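Local coordinates for NO-binding heme-dependent sensor protein (Shewanella oneidensis, PDB 4U9B) that binds nitric oxide at a heme iron and probably serves as an H-NOX gas sensor in nitric oxide signalling, at residues A[3-8]-A[67-72]; A[7-12]-A[45-50]; A[23-28]-A[51-56]; A[12-15]-A[21-24]. One frame throughout, in Å; residues are numbered along the deposited sequence.

Contact 1 (A[3-8]-A[67-72]); sequences GIIFNV and KAFGQF. With HEM (protoporphyrin IX containing Fe), chain B.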
loop_
_atom_site.group_PDB
_atom_site.type_symbol
_atom_site.label_atom_id
_atom_site.label_comp_id
_atom_site.label_asym_id
_atom_site.label_seq_id
_atom_site.Cartn_x
_atom_site.Cartn_y
_atom_site.Cartn_z
ATOM N N GLY A 3 11.759 1.767 -5.117
ATOM C CA GLY A 3 11.725 3.211 -5.248
ATOM C C GLY A 3 10.375 3.761 -5.660
ATOM O O GLY A 3 10.045 4.893 -5.318
ATOM N N ILE A 4 9.594 2.972 -6.394
ATOM C CA ILE A 4 8.282 3.430 -6.843
ATOM C C ILE A 4 7.424 3.824 -5.643
ATOM O O ILE A 4 6.689 4.806 -5.692
ATOM C CB ILE A 4 7.541 2.359 -7.689
ATOM C CG1 ILE A 4 6.126 2.835 -8.023
ATOM C CG2 ILE A 4 7.479 1.023 -6.962
ATOM C CD1 ILE A 4 5.487 2.101 -9.193
ATOM N N ILE A 5 7.544 3.072 -4.557
ATOM C CA ILE A 5 6.778 3.368 -3.353
ATOM C C ILE A 5 7.194 4.728 -2.803
ATOM O O ILE A 5 6.347 5.540 -2.429
ATOM C CB ILE A 5 6.973 2.284 -2.277
ATOM C CG1 ILE A 5 6.643 0.896 -2.845
ATOM C CG2 ILE A 5 6.120 2.587 -1.050
ATOM C CD1 ILE A 5 5.220 0.743 -3.366
ATOM N N PHE A 6 8.500 4.973 -2.769
ATOM C CA PHE A 6 9.027 6.263 -2.346
ATOM C C PHE A 6 8.611 7.374 -3.302
ATOM O O PHE A 6 8.344 8.493 -2.876
ATOM C CB PHE A 6 10.554 6.220 -2.248
ATOM C CG PHE A 6 11.067 5.368 -1.130
ATOM C CD1 PHE A 6 11.271 5.907 0.130
ATOM C CD2 PHE A 6 11.349 4.030 -1.334
ATOM C CE1 PHE A 6 11.752 5.126 1.161
ATOM C CE2 PHE A 6 11.824 3.244 -0.308
ATOM C CZ PHE A 6 12.026 3.792 0.943
ATOM N N ASN A 7 8.564 7.071 -4.595
ATOM C CA ASN A 7 8.173 8.072 -5.582
ATOM C C ASN A 7 6.737 8.532 -5.365
ATOM O O ASN A 7 6.444 9.723 -5.459
ATOM C CB ASN A 7 8.331 7.532 -7.008
ATOM C CG ASN A 7 9.780 7.309 -7.396
ATOM O OD1 ASN A 7 10.698 7.919 -6.833
ATOM N ND2 ASN A 7 9.995 6.433 -8.370
ATOM N N VAL A 8 5.841 7.593 -5.079
ATOM C CA VAL A 8 4.450 7.950 -4.839
ATOM C C VAL A 8 4.341 8.693 -3.507
ATOM O O VAL A 8 3.546 9.620 -3.376
ATOM C CB VAL A 8 3.528 6.713 -4.843
ATOM C CG1 VAL A 8 2.091 7.118 -4.570
ATOM C CG2 VAL A 8 3.613 5.994 -6.183
ATOM N N LYS A 67 -2.427 4.287 6.304
ATOM C CA LYS A 67 -3.662 3.940 5.608
ATOM C C LYS A 67 -3.991 4.994 4.557
ATOM O O LYS A 67 -4.421 4.666 3.453
ATOM C CB LYS A 67 -4.815 3.792 6.603
ATOM C CG LYS A 67 -6.152 3.424 5.970
ATOM C CD LYS A 67 -7.226 3.198 7.027
ATOM C CE LYS A 67 -8.558 2.813 6.399
ATOM N NZ LYS A 67 -9.582 2.427 7.417
ATOM N N ALA A 68 -3.772 6.259 4.901
ATOM C CA ALA A 68 -4.004 7.354 3.966
ATOM C C ALA A 68 -3.079 7.230 2.763
ATOM O O ALA A 68 -3.497 7.405 1.617
ATOM C CB ALA A 68 -3.801 8.690 4.652
ATOM N N PHE A 69 -1.815 6.929 3.035
ATOM C CA PHE A 69 -0.843 6.702 1.977
ATOM C C PHE A 69 -1.259 5.533 1.094
ATOM O O PHE A 69 -1.152 5.607 -0.127
ATOM C CB PHE A 69 0.541 6.449 2.572
ATOM C CG PHE A 69 1.570 6.027 1.562
ATOM C CD1 PHE A 69 1.852 6.822 0.466
ATOM C CD2 PHE A 69 2.269 4.846 1.723
ATOM C CE1 PHE A 69 2.800 6.438 -0.460
ATOM C CE2 PHE A 69 3.219 4.457 0.802
ATOM C CZ PHE A 69 3.485 5.256 -0.291
ATOM N N GLY A 70 -1.735 4.460 1.719
ATOM C CA GLY A 70 -2.185 3.288 0.988
ATOM C C GLY A 70 -3.261 3.610 -0.033
ATOM O O GLY A 70 -3.229 3.116 -1.162
ATOM N N GLN A 71 -4.217 4.445 0.358
ATOM C CA GLN A 71 -5.295 4.824 -0.545
ATOM C C GLN A 71 -4.762 5.680 -1.684
ATOM O O GLN A 71 -5.156 5.508 -2.839
ATOM C CB GLN A 71 -6.395 5.566 0.211
ATOM C CG GLN A 71 -7.599 5.891 -0.650
ATOM C CD GLN A 71 -8.877 6.055 0.154
ATOM O OE1 GLN A 71 -8.846 6.211 1.375
ATOM N NE2 GLN A 71 -10.011 6.011 -0.533
ATOM N N PHE A 72 -3.863 6.600 -1.350
ATOM C CA PHE A 72 -3.202 7.431 -2.346
ATOM C C PHE A 72 -2.385 6.556 -3.291
ATOM O O PHE A 72 -2.321 6.807 -4.495
ATOM C CB PHE A 72 -2.303 8.468 -1.654
ATOM C CG PHE A 72 -1.683 9.475 -2.591
ATOM C CD1 PHE A 72 -0.473 9.208 -3.216
ATOM C CD2 PHE A 72 -2.296 10.696 -2.824
ATOM C CE1 PHE A 72 0.104 10.134 -4.070
ATOM C CE2 PHE A 72 -1.725 11.627 -3.676
ATOM C CZ PHE A 72 -0.521 11.346 -4.299
HETATM C CHA HEM B . 3.785 -3.482 -2.141
HETATM C CHB HEM B . -0.788 -4.673 -1.099
HETATM C CHC HEM B . -2.157 -3.533 -5.583
HETATM C CHD HEM B . 2.515 -3.515 -6.884
HETATM C C1A HEM B . 2.629 -3.721 -1.441
HETATM C C2A HEM B . 2.438 -3.552 -0.014
HETATM C C3A HEM B . 1.172 -3.880 0.263
HETATM C C4A HEM B . 0.520 -4.267 -0.967
HETATM C CMA HEM B . 0.492 -3.859 1.643
HETATM C CAA HEM B . 3.503 -3.079 1.003
HETATM C CBA HEM B . 4.584 -4.145 1.200
HETATM C CGA HEM B . 4.234 -5.159 2.268
HETATM O O1A HEM B . 5.076 -6.063 2.525
HETATM O O2A HEM B . 3.131 -5.084 2.871
HETATM C C1B HEM B . -1.576 -4.419 -2.194
HETATM C C2B HEM B . -3.020 -4.455 -2.227
HETATM C C3B HEM B . -3.408 -4.151 -3.480
HETATM C C4B HEM B . -2.208 -3.891 -4.256
HETATM C CMB HEM B . -3.866 -4.827 -0.988
HETATM C CAB HEM B . -4.825 -4.026 -4.089
HETATM C CBB HEM B . -5.932 -3.845 -3.362
HETATM C C1C HEM B . -1.007 -3.431 -6.340
HETATM C C2C HEM B . -0.951 -3.122 -7.750
HETATM C C3C HEM B . 0.329 -3.122 -8.140
HETATM C C4C HEM B . 1.142 -3.424 -6.968
HETATM C CMC HEM B . -2.186 -2.852 -8.636
HETATM C CAC HEM B . 0.779 -2.822 -9.593
HETATM C CBC HEM B . 2.015 -3.063 -10.046
HETATM C C1D HEM B . 3.269 -3.403 -5.736
HETATM C C2D HEM B . 4.677 -3.082 -5.719
HETATM C C3D HEM B . 5.072 -3.072 -4.244
HETATM C C4D HEM B . 3.869 -3.390 -3.513
HETATM C CMD HEM B . 5.588 -2.796 -6.928
HETATM C CAD HEM B . 6.460 -2.780 -3.651
HETATM C CBD HEM B . 7.263 -4.072 -3.522
HETATM C CGD HEM B . 8.608 -3.747 -2.931
HETATM O O1D HEM B . 8.724 -2.670 -2.297
HETATM O O2D HEM B . 9.562 -4.557 -3.087
HETATM N NA HEM B . 1.433 -4.151 -1.994
HETATM N NB HEM B . -1.112 -4.069 -3.441
HETATM N NC HEM B . 0.290 -3.610 -5.895
HETATM N ND HEM B . 2.830 -3.577 -4.423
HETATM FE FE HEM B . 0.888 -4.054 -3.965
#
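Two phenylalanine rings, Phe69 and Phe72, reach from one helix to the backbone of 3-8 as well as to its side chains. The axes of segments 3-8 and 67-72 stay 11.2 Å apart at closest approach. Phe69 presents its edge: Phe69 CZ lies 3.6 Å from Ile5 O, near the ring plane, and 3.8 Å from Ile5 CG2, which also sits in that plane. Ile5 is shared between protein and cofactor. With its first torsion at -55°, CG2 stands anti to the backbone N and meets Phe69, whereas the CG1 branch carries Ile5 CD1 to 3.7 Å from HEM CAD, the first carbon of a propionate arm. Val8 and Phe72 run past one another in opposite senses, Val8 CG1 lying in the ring plane 3.6 Å from Phe72 CD1. The same ring comes obliquely to the carbonyl, Phe72 CE1 being 3.5 Å from Val8 O. The contact thus illustrates how the N-terminal helix of an H-NOX domain helps wall the heme pocket. The two segments, on helices 3-17 and 62-80, cross at 101°; Leu9 and Met12 continue the packing on Phe69, and Leu47 of helix 44-58 joins Ile5.

Contact 2 (A[7-12]-A[45-50]); sequences NVLEDM and SELFSI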
loop_
_atom_site.group_PDB
_atom_site.type_symbol
_atom_site.label_atom_id
_atom_site.label_comp_id
_atom_site.label_asym_id
_atom_site.label_seq_id
_atom_site.Cartn_x
_atom_site.Cartn_y
_atom_site.Cartn_z
ATOM N N ASN A 7 8.564 7.071 -4.595
ATOM C CA ASN A 7 8.173 8.072 -5.582
ATOM C C ASN A 7 6.737 8.532 -5.365
ATOM O O ASN A 7 6.444 9.723 -5.459
ATOM C CB ASN A 7 8.331 7.532 -7.008
ATOM C CG ASN A 7 9.780 7.309 -7.396
ATOM O OD1 ASN A 7 10.698 7.919 -6.833
ATOM N ND2 ASN A 7 9.995 6.433 -8.370
ATOM N N VAL A 8 5.841 7.593 -5.079
ATOM C CA VAL A 8 4.450 7.950 -4.839
ATOM C C VAL A 8 4.341 8.693 -3.507
ATOM O O VAL A 8 3.546 9.620 -3.376
ATOM C CB VAL A 8 3.528 6.713 -4.843
ATOM C CG1 VAL A 8 2.091 7.118 -4.570
ATOM C CG2 VAL A 8 3.613 5.994 -6.183
ATOM N N LEU A 9 5.149 8.295 -2.527
ATOM C CA LEU A 9 5.176 8.995 -1.248
ATOM C C LEU A 9 5.621 10.435 -1.469
ATOM O O LEU A 9 5.064 11.357 -0.875
ATOM C CB LEU A 9 6.102 8.294 -0.247
ATOM C CG LEU A 9 6.184 8.926 1.149
ATOM C CD1 LEU A 9 4.841 8.860 1.857
ATOM C CD2 LEU A 9 7.254 8.254 1.994
ATOM N N GLU A 10 6.613 10.630 -2.336
ATOM C CA GLU A 10 7.079 11.976 -2.657
ATOM C C GLU A 10 5.934 12.804 -3.230
ATOM O O GLU A 10 5.720 13.944 -2.816
ATOM C CB GLU A 10 8.247 11.948 -3.649
ATOM C CG GLU A 10 8.818 13.344 -3.945
ATOM C CD GLU A 10 9.914 13.336 -4.990
ATOM O OE1 GLU A 10 10.161 14.403 -5.592
ATOM O OE2 GLU A 10 10.532 12.273 -5.206
ATOM N N ASP A 11 5.201 12.230 -4.182
ATOM C CA ASP A 11 4.064 12.918 -4.783
ATOM C C ASP A 11 3.084 13.380 -3.711
ATOM O O ASP A 11 2.551 14.484 -3.778
ATOM C CB ASP A 11 3.344 12.013 -5.791
ATOM C CG ASP A 11 4.167 11.754 -7.040
ATOM O OD1 ASP A 11 5.131 12.507 -7.289
ATOM O OD2 ASP A 11 3.841 10.801 -7.781
ATOM N N MET A 12 2.863 12.535 -2.712
ATOM C CA MET A 12 1.909 12.843 -1.656
ATOM C C MET A 12 2.439 13.942 -0.734
ATOM O O MET A 12 1.750 14.931 -0.479
ATOM C CB MET A 12 1.588 11.582 -0.853
ATOM C CG MET A 12 0.413 11.740 0.093
ATOM S SD MET A 12 -0.026 10.210 0.934
ATOM C CE MET A 12 -1.606 10.672 1.645
ATOM N N SER A 45 13.246 0.904 6.274
ATOM C CA SER A 45 13.370 1.801 7.415
ATOM C C SER A 45 13.323 3.260 6.972
ATOM O O SER A 45 12.850 4.117 7.713
ATOM C CB SER A 45 14.665 1.530 8.182
ATOM O OG SER A 45 15.795 1.663 7.339
ATOM N N GLU A 46 13.805 3.544 5.765
ATOM C CA GLU A 46 13.758 4.907 5.255
ATOM C C GLU A 46 12.308 5.344 5.092
ATOM O O GLU A 46 11.937 6.439 5.505
ATOM C CB GLU A 46 14.516 5.029 3.928
ATOM C CG GLU A 46 16.026 4.902 4.084
ATOM C CD GLU A 46 16.783 5.017 2.771
ATOM O OE1 GLU A 46 16.331 5.757 1.873
ATOM O OE2 GLU A 46 17.838 4.362 2.641
ATOM N N LEU A 47 11.488 4.476 4.507
ATOM C CA LEU A 47 10.073 4.775 4.316
ATOM C C LEU A 47 9.390 4.982 5.666
ATOM O O LEU A 47 8.712 5.986 5.881
ATOM C CB LEU A 47 9.379 3.652 3.539
ATOM C CG LEU A 47 7.940 3.934 3.100
ATOM C CD1 LEU A 47 7.914 4.719 1.797
ATOM C CD2 LEU A 47 7.159 2.637 2.962
ATOM N N PHE A 48 9.585 4.034 6.578
ATOM C CA PHE A 48 8.947 4.097 7.889
ATOM C C PHE A 48 9.393 5.330 8.676
ATOM O O PHE A 48 8.576 5.978 9.332
ATOM C CB PHE A 48 9.242 2.828 8.694
ATOM C CG PHE A 48 8.426 1.633 8.279
ATOM C CD1 PHE A 48 7.043 1.658 8.366
ATOM C CD2 PHE A 48 9.043 0.477 7.832
ATOM C CE1 PHE A 48 6.289 0.556 7.997
ATOM C CE2 PHE A 48 8.293 -0.628 7.458
ATOM C CZ PHE A 48 6.915 -0.586 7.543
ATOM N N SER A 49 10.681 5.658 8.607
ATOM C CA SER A 49 11.201 6.821 9.319
ATOM C C SER A 49 10.547 8.097 8.813
ATOM O O SER A 49 10.168 8.965 9.597
ATOM C CB SER A 49 12.720 6.919 9.171
ATOM O OG SER A 49 13.361 5.935 9.955
ATOM N N ILE A 50 10.416 8.206 7.495
ATOM C CA ILE A 50 9.774 9.364 6.893
ATOM C C ILE A 50 8.323 9.466 7.349
ATOM O O ILE A 50 7.882 10.526 7.793
ATOM C CB ILE A 50 9.831 9.308 5.354
ATOM C CG1 ILE A 50 11.274 9.505 4.878
ATOM C CG2 ILE A 50 8.937 10.385 4.734
ATOM C CD1 ILE A 50 11.498 9.136 3.431
#
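CG stands anti to the backbone N in both Leu9 (chi1 -179°) and Leu47 (chi1 -172°), which extends each leucine from its helix and lets their branches meet between the two backbones. The touching atoms are terminal methyls, Leu9 CD2 and Leu47 CD1, 3.6 Å apart, and the two side chains approach at a slant. Ile50, one turn further along its helix, contributes the branch that is likewise anti to N: its CG2 comes within 3.9 Å of the same Leu9 CD2, the two side chains lying alongside with their ends pointing opposite ways. One methyl of the N-terminal helix therefore serves two residues spaced three apart, and the backbones remain well separated, with the CA atoms of Leu9 and Leu47 8.5 Å apart. This is apolar helix-to-helix packing within the N-terminal helical part of the H-NOX fold, buried, with the side chain of Leu47 about 7 Å from the heme. Beside the apolar patch, Ser49 and Glu46 have polar partners. Ser49 OG turns back to donate to Ser45 O at 2.9 Å, with a C=O...donor angle of 146°; Ser49 N reaches Ser45 O from the other face of the carbonyl plane, at 2.8 Å, so two donors grip one acceptor. Glu46 is paired with Arg34 and Tyr36. Beyond the patch, Leu26 of helix 19-29 packs on Ile50.

Contact 3 (A[23-28]-A[51-56]); sequences NELLEK and VQDVAQ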
loop_
_atom_site.group_PDB
_atom_site.type_symbol
_atom_site.label_atom_id
_atom_site.label_comp_id
_atom_site.label_asym_id
_atom_site.label_seq_id
_atom_site.Cartn_x
_atom_site.Cartn_y
_atom_site.Cartn_z
ATOM N N ASN A 23 12.455 17.303 1.057
ATOM C CA ASN A 23 13.905 17.279 1.112
ATOM C C ASN A 23 14.404 17.268 2.555
ATOM O O ASN A 23 15.404 16.615 2.855
ATOM C CB ASN A 23 14.491 18.463 0.338
ATOM C CG ASN A 23 14.470 18.249 -1.159
ATOM O OD1 ASN A 23 14.582 17.122 -1.643
ATOM N ND2 ASN A 23 14.339 19.336 -1.908
ATOM N N GLU A 24 13.701 17.956 3.451
ATOM C CA GLU A 24 14.054 17.910 4.869
ATOM C C GLU A 24 13.950 16.480 5.381
ATOM O O GLU A 24 14.845 15.988 6.067
ATOM C CB GLU A 24 13.155 18.822 5.710
ATOM C CG GLU A 24 13.537 18.831 7.194
ATOM C CD GLU A 24 12.497 19.490 8.077
ATOM O OE1 GLU A 24 11.474 19.975 7.548
ATOM O OE2 GLU A 24 12.702 19.514 9.310
ATOM N N LEU A 25 12.846 15.817 5.043
ATOM C CA LEU A 25 12.628 14.435 5.446
ATOM C C LEU A 25 13.734 13.517 4.931
ATOM O O LEU A 25 14.158 12.601 5.631
ATOM C CB LEU A 25 11.265 13.949 4.947
ATOM C CG LEU A 25 10.055 14.575 5.650
ATOM C CD1 LEU A 25 8.788 14.375 4.834
ATOM C CD2 LEU A 25 9.888 13.993 7.046
ATOM N N LEU A 26 14.202 13.758 3.711
ATOM C CA LEU A 26 15.282 12.950 3.155
ATOM C C LEU A 26 16.611 13.234 3.854
ATOM O O LEU A 26 17.392 12.314 4.093
ATOM C CB LEU A 26 15.418 13.186 1.646
ATOM C CG LEU A 26 14.308 12.629 0.747
ATOM C CD1 LEU A 26 14.785 12.558 -0.701
ATOM C CD2 LEU A 26 13.827 11.261 1.205
ATOM N N GLU A 27 16.863 14.497 4.191
ATOM C CA GLU A 27 18.069 14.854 4.939
ATOM C C GLU A 27 18.096 14.139 6.282
ATOM O O GLU A 27 19.131 13.626 6.706
ATOM C CB GLU A 27 18.150 16.365 5.166
ATOM C CG GLU A 27 18.486 17.182 3.930
ATOM C CD GLU A 27 18.515 18.674 4.210
ATOM O OE1 GLU A 27 18.700 19.059 5.384
ATOM O OE2 GLU A 27 18.350 19.464 3.257
ATOM N N LYS A 28 16.943 14.100 6.942
ATOM C CA LYS A 28 16.844 13.518 8.272
ATOM C C LYS A 28 16.928 11.999 8.269
ATOM O O LYS A 28 17.520 11.409 9.170
ATOM C CB LYS A 28 15.531 13.933 8.937
ATOM C CG LYS A 28 15.457 15.387 9.356
ATOM C CD LYS A 28 14.169 15.681 10.117
ATOM C CE LYS A 28 14.146 15.009 11.487
ATOM N NZ LYS A 28 12.848 15.208 12.197
ATOM N N VAL A 51 7.583 8.366 7.238
ATOM C CA VAL A 51 6.168 8.375 7.585
ATOM C C VAL A 51 5.979 8.567 9.092
ATOM O O VAL A 51 5.012 9.194 9.516
ATOM C CB VAL A 51 5.463 7.083 7.114
ATOM C CG1 VAL A 51 3.983 7.115 7.448
ATOM C CG2 VAL A 51 5.616 6.921 5.610
ATOM N N GLN A 52 6.904 8.042 9.893
ATOM C CA GLN A 52 6.867 8.238 11.345
ATOM C C GLN A 52 6.999 9.712 11.697
ATOM O O GLN A 52 6.316 10.210 12.597
ATOM C CB GLN A 52 7.972 7.437 12.037
ATOM C CG GLN A 52 7.885 7.459 13.572
ATOM C CD GLN A 52 7.400 6.150 14.181
ATOM O OE1 GLN A 52 7.008 5.220 13.475
ATOM N NE2 GLN A 52 7.429 6.077 15.508
ATOM N N ASP A 53 7.887 10.398 10.986
ATOM C CA ASP A 53 8.117 11.822 11.191
ATOM C C ASP A 53 6.852 12.614 10.869
ATOM O O ASP A 53 6.407 13.441 11.664
ATOM C CB ASP A 53 9.284 12.289 10.318
ATOM C CG ASP A 53 9.842 13.626 10.748
ATOM O OD1 ASP A 53 9.099 14.432 11.343
ATOM O OD2 ASP A 53 11.039 13.863 10.487
ATOM N N VAL A 54 6.271 12.339 9.705
ATOM C CA VAL A 54 5.036 12.992 9.285
ATOM C C VAL A 54 3.939 12.789 10.325
ATOM O O VAL A 54 3.262 13.739 10.717
ATOM C CB VAL A 54 4.552 12.456 7.917
ATOM C CG1 VAL A 54 3.172 13.006 7.564
ATOM C CG2 VAL A 54 5.553 12.802 6.824
ATOM N N ALA A 55 3.768 11.549 10.770
ATOM C CA ALA A 55 2.717 11.227 11.726
ATOM C C ALA A 55 2.908 11.989 13.035
ATOM O O ALA A 55 1.951 12.540 13.578
ATOM C CB ALA A 55 2.676 9.734 11.989
ATOM N N GLN A 56 4.139 12.031 13.537
ATOM C CA GLN A 56 4.406 12.707 14.801
ATOM C C GLN A 56 4.218 14.214 14.662
ATOM O O GLN A 56 3.804 14.883 15.610
ATOM C CB GLN A 56 5.818 12.396 15.307
ATOM C CG GLN A 56 6.141 13.093 16.628
ATOM C CD GLN A 56 7.320 12.486 17.369
ATOM O OE1 GLN A 56 7.660 11.319 17.179
ATOM N NE2 GLN A 56 7.945 13.283 18.229
#
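Lys28 and Asp53 form a salt bridge across the contact, Lys28 NZ donating to Asp53 OD2 at 2.8 Å. The ammonium group arrives on the syn side of that oxygen, 31° out of the carboxylate plane, and the bend in the lysine chain (chi3 69°) curls its end round so that Lys28 CE also passes 3.5 Å from Asp53 OD2. Lysine is not the main partner of this carboxylate: Arg57, one turn later on the same helix, pairs through NE with OD1, while His29 NE2 is hydrogen-bonded to OD2. Lysine, arginine and histidine thus converge on one buried aspartate, which probably helps keep it ionised. Behind the polar cluster lies Leu25, whose two methyls divide the work. Leu25 CD2 lies 3.6 Å from Asp53 OD2, placing one methyl against the carboxylate, and Leu25 CD1 meets Val54 CG2 at 4.1 Å, where the two side chains cross at about a right angle. The segment axes keep 10.8 Å apart and run at 123°, nearer perpendicular than antiparallel. Helix 44-58 is a middle layer here: Leu25 and Leu26 of helix 19-29 pack also on its Ile50, while its Val51 and Ala55 face Ile62 and Val65 of helix 62-80.

Contact 4 (A[12-15]-A[21-24]); sequences MVVA and VWNE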
loop_
_atom_site.group_PDB
_atom_site.type_symbol
_atom_site.label_atom_id
_atom_site.label_comp_id
_atom_site.label_asym_id
_atom_site.label_seq_id
_atom_site.Cartn_x
_atom_site.Cartn_y
_atom_site.Cartn_z
ATOM N N MET A 12 2.863 12.535 -2.712
ATOM C CA MET A 12 1.909 12.843 -1.656
ATOM C C MET A 12 2.439 13.942 -0.734
ATOM O O MET A 12 1.750 14.931 -0.479
ATOM C CB MET A 12 1.588 11.582 -0.853
ATOM C CG MET A 12 0.413 11.740 0.093
ATOM S SD MET A 12 -0.026 10.210 0.934
ATOM C CE MET A 12 -1.606 10.672 1.645
ATOM N N VAL A 13 3.665 13.769 -0.248
ATOM C CA VAL A 13 4.276 14.726 0.673
ATOM C C VAL A 13 4.459 16.088 0.008
ATOM O O VAL A 13 4.054 17.112 0.558
ATOM C CB VAL A 13 5.641 14.215 1.189
ATOM C CG1 VAL A 13 6.356 15.287 2.021
ATOM C CG2 VAL A 13 5.454 12.943 2.006
ATOM N N VAL A 14 5.073 16.094 -1.173
ATOM C CA VAL A 14 5.312 17.331 -1.914
ATOM C C VAL A 14 4.003 18.074 -2.182
ATOM O O VAL A 14 3.929 19.292 -2.023
ATOM C CB VAL A 14 6.028 17.056 -3.259
ATOM C CG1 VAL A 14 6.075 18.312 -4.131
ATOM C CG2 VAL A 14 7.438 16.538 -3.014
ATOM N N ALA A 15 2.976 17.335 -2.587
ATOM C CA ALA A 15 1.682 17.929 -2.898
ATOM C C ALA A 15 1.010 18.502 -1.653
ATOM O O ALA A 15 0.232 19.452 -1.744
ATOM C CB ALA A 15 0.776 16.897 -3.553
ATOM N N VAL A 21 9.869 20.406 2.530
ATOM C CA VAL A 21 9.519 19.413 3.538
ATOM C C VAL A 21 9.994 18.015 3.140
ATOM O O VAL A 21 10.553 17.285 3.958
ATOM C CB VAL A 21 7.998 19.396 3.777
ATOM C CG1 VAL A 21 7.586 18.194 4.618
ATOM C CG2 VAL A 21 7.568 20.695 4.439
ATOM N N TRP A 22 9.765 17.643 1.885
ATOM C CA TRP A 22 10.233 16.356 1.390
ATOM C C TRP A 22 11.753 16.258 1.482
ATOM O O TRP A 22 12.286 15.253 1.948
ATOM C CB TRP A 22 9.772 16.124 -0.053
ATOM C CG TRP A 22 10.398 14.921 -0.680
ATOM C CD1 TRP A 22 11.378 14.909 -1.629
ATOM C CD2 TRP A 22 10.099 13.547 -0.395
ATOM N NE1 TRP A 22 11.705 13.616 -1.955
ATOM C CE2 TRP A 22 10.936 12.763 -1.211
ATOM C CE3 TRP A 22 9.207 12.909 0.473
ATOM C CZ2 TRP A 22 10.903 11.371 -1.189
ATOM C CZ3 TRP A 22 9.179 11.527 0.492
ATOM C CH2 TRP A 22 10.021 10.773 -0.333
ATOM N N ASN A 23 12.455 17.303 1.057
ATOM C CA ASN A 23 13.905 17.279 1.112
ATOM C C ASN A 23 14.404 17.268 2.555
ATOM O O ASN A 23 15.404 16.615 2.855
ATOM C CB ASN A 23 14.491 18.463 0.338
ATOM C CG ASN A 23 14.470 18.249 -1.159
ATOM O OD1 ASN A 23 14.582 17.122 -1.643
ATOM N ND2 ASN A 23 14.339 19.336 -1.908
ATOM N N GLU A 24 13.701 17.956 3.451
ATOM C CA GLU A 24 14.054 17.910 4.869
ATOM C C GLU A 24 13.950 16.480 5.381
ATOM O O GLU A 24 14.845 15.988 6.067
ATOM C CB GLU A 24 13.155 18.822 5.710
ATOM C CG GLU A 24 13.537 18.831 7.194
ATOM C CD GLU A 24 12.497 19.490 8.077
ATOM O OE1 GLU A 24 11.474 19.975 7.548
ATOM O OE2 GLU A 24 12.702 19.514 9.310
#
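Val13 sets its branched end against the indole of Trp22, with all three carbons of the isopropyl group gathered about one ring atom. Val13 CB is nearest to Trp22 CE3, at 3.9 Å, with CG1 at 4.0 Å and CG2 only slightly further from the same carbon. The side chains cross at about a right angle, and the valine meets the ring obliquely. Val14 takes the base of the tryptophan instead: its CG2 lies 3.8 Å from Trp22 CB and 4.1 Å from Trp22 CG. A third apolar pair, Val13 CG1 with Val21 CG1 at 4.1 Å, carries the contact one residue back along helix 19-29. What positions the indole is partly its own torsion, for with CG anti to the backbone N (chi1 171°) the ring is thrown out from its helix along helix 3-17, where Leu9 and Glu10 also pack on it. The backbones come close as well, the CA atoms of Val14 and Trp22 being 6.0 Å apart. The contact joins two successive helices, 3-17 and 19-29, linked by a very short connection, with the Trp22 side chain about 14 Å from the heme. Helix 19-29 adds further cover through Leu25 on Val13 and Met19 on Val14, while Met12 turns to Phe69 and Phe72 of helix 62-80.

How the contacts relate
From the N terminus, helix 3-17 takes part in three of the four contacts. Contact 4 closes the shortest loop, folding helix 19-29 back onto it. Contact 2 then closes a longer loop by bringing in helix 44-58, and contact 3 ties that helix to 19-29, so that contacts 2 and 3 cross along the chain. Contact 1 spans the widest interval, out to helix 62-80, and contacts 3 and 4 fall within it. Contacts 1 and 2 share Asn7 and Val8 and meet where Phe6 packs on Leu47, contacts 2 and 3 where Ile50 touches Leu25 and Leu26, and contacts 3 and 4 where Leu25 reaches Val13. Together they join the first four helices, with contact 1 at the heme.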